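Local coordinates for protein arylalkylamine N-Acetyltransferase 2 (Aedes aegypti, PDB 4FD5) that probably transfers acyl groups from acyl-CoA to arylalkylamines, for example acetylating dopamine to N-acetyldopamine, as a member of the GNAT acetyltransferase family, at residues Ile23-Gln28 against Gly73-Val78. Residues are numbered along the deposited sequence; the frame is centred on the assembly and turned at random.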
# COMPACT_ATOMS: atom_id res chain seq x y z
N ILE A 23 -5.16 -4.94 12.17
CA ILE A 23 -5.67 -3.59 12.04
C ILE A 23 -5.18 -2.73 13.20
O ILE A 23 -4.81 -1.57 13.01
CB ILE A 23 -7.19 -3.59 11.87
CG1 ILE A 23 -7.54 -4.18 10.50
CG2 ILE A 23 -7.74 -2.17 12.03
CD1 ILE A 23 -8.99 -4.53 10.29
N GLU A 24 -5.12 -3.31 14.40
CA GLU A 24 -4.56 -2.61 15.55
C GLU A 24 -3.09 -2.23 15.28
O GLU A 24 -2.69 -1.09 15.53
CB GLU A 24 -4.70 -3.44 16.83
CG GLU A 24 -4.18 -2.76 18.09
CD GLU A 24 -4.90 -1.46 18.45
OE1 GLU A 24 -6.02 -1.19 17.95
OE2 GLU A 24 -4.34 -0.70 19.26
N HIS A 25 -2.32 -3.17 14.72
CA HIS A 25 -0.92 -2.86 14.37
C HIS A 25 -0.92 -1.63 13.48
O HIS A 25 -0.15 -0.68 13.72
CB HIS A 25 -0.23 -4.06 13.69
CG HIS A 25 0.98 -3.70 12.85
ND1 HIS A 25 2.26 -3.61 13.36
CD2 HIS A 25 1.09 -3.43 11.53
CE1 HIS A 25 3.10 -3.29 12.39
NE2 HIS A 25 2.42 -3.18 11.27
N LEU A 26 -1.81 -1.60 12.49
CA LEU A 26 -1.81 -0.47 11.56
C LEU A 26 -2.16 0.81 12.32
O LEU A 26 -1.47 1.84 12.19
CB LEU A 26 -2.74 -0.73 10.36
CG LEU A 26 -2.30 -1.91 9.48
CD1 LEU A 26 -3.33 -2.26 8.40
CD2 LEU A 26 -0.93 -1.65 8.84
N ARG A 27 -3.18 0.75 13.18
CA ARG A 27 -3.60 1.94 13.90
C ARG A 27 -2.44 2.48 14.68
O ARG A 27 -2.29 3.69 14.83
CB ARG A 27 -4.70 1.62 14.90
CG ARG A 27 -6.03 1.36 14.29
CD ARG A 27 -7.12 1.38 15.37
NE ARG A 27 -8.36 0.84 14.84
CZ ARG A 27 -8.77 -0.42 15.02
NH1 ARG A 27 -8.03 -1.27 15.72
NH2 ARG A 27 -9.92 -0.82 14.49
N GLN A 28 -1.61 1.58 15.20
CA GLN A 28 -0.62 2.01 16.16
C GLN A 28 0.64 2.42 15.45
O GLN A 28 1.38 3.27 15.95
CB GLN A 28 -0.31 0.91 17.18
CG GLN A 28 -1.44 0.63 18.15
CD GLN A 28 -1.71 1.79 19.09
OE1 GLN A 28 -0.81 2.57 19.42
NE2 GLN A 28 -2.96 1.91 19.53
N GLY A 73 3.89 -14.35 19.38
CA GLY A 73 2.67 -14.08 18.62
C GLY A 73 2.38 -12.63 18.30
O GLY A 73 1.29 -12.30 17.81
N ASP A 74 3.34 -11.74 18.55
CA ASP A 74 3.20 -10.32 18.21
C ASP A 74 3.36 -10.08 16.71
O ASP A 74 4.20 -10.70 16.06
CB ASP A 74 4.26 -9.49 18.95
CG ASP A 74 4.04 -9.44 20.45
OD1 ASP A 74 3.19 -10.21 20.95
OD2 ASP A 74 4.73 -8.64 21.11
N ILE A 75 2.56 -9.18 16.17
CA ILE A 75 2.71 -8.75 14.78
C ILE A 75 3.97 -7.89 14.68
O ILE A 75 4.01 -6.78 15.20
CB ILE A 75 1.47 -7.95 14.28
CG1 ILE A 75 0.19 -8.80 14.36
CG2 ILE A 75 1.67 -7.43 12.85
CD1 ILE A 75 0.24 -10.06 13.55
N ALA A 76 4.99 -8.42 14.02
CA ALA A 76 6.22 -7.65 13.83
C ALA A 76 6.09 -6.77 12.60
O ALA A 76 6.64 -5.66 12.54
CB ALA A 76 7.42 -8.57 13.70
N GLY A 77 5.36 -7.26 11.60
CA GLY A 77 5.14 -6.41 10.43
C GLY A 77 4.15 -7.05 9.48
O GLY A 77 3.84 -8.22 9.64
N VAL A 78 3.66 -6.30 8.51
CA VAL A 78 2.75 -6.87 7.51
C VAL A 78 2.98 -6.31 6.10
O VAL A 78 3.47 -5.19 5.92
CB VAL A 78 1.27 -6.60 7.87
CG1 VAL A 78 0.91 -7.31 9.18
CG2 VAL A 78 0.98 -5.11 7.92
O HOH W 1 2.82 -4.21 16.06
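The imidazole of His-25 reaches from the helix to the strand and packs against Ile-75 and Val-78. The CB of His-25 points toward the strand, and CG lies anti to the backbone N (chi1 158°), which extends the ring in that direction. CG2 of Ile-75 sits over one face of the ring, offset toward the rim, in a CH-pi contact 4.0 Å from the ring centroid. Val-78 meets the ring tip to tip, with its CG2 4.0 Å from CD2 of His-25. The same methyl touches CD2 of Leu-26 at 4.1 Å. The segments belong to helix 19-29 and strand 75-85 of the GNAT fold, and their axes run nearly perpendicular (83°). The strand lies between strands 66-69 and 129-138 in the mixed sheet. Ala-76 and Gly-77 form a classic beta bulge opposite Ala-68. No direct hydrogen bond joins the two segments, but a water links them. It lies in the plane of the His-25 ring, 2.8 Å from ND1, and donates to the backbone O of Ile-75 at 3.0 Å. NE2 of this buried ring is hydrogen-bonded to OG of Ser-137 on strand 129-138, so polar partners at both nitrogens should limit its rotation.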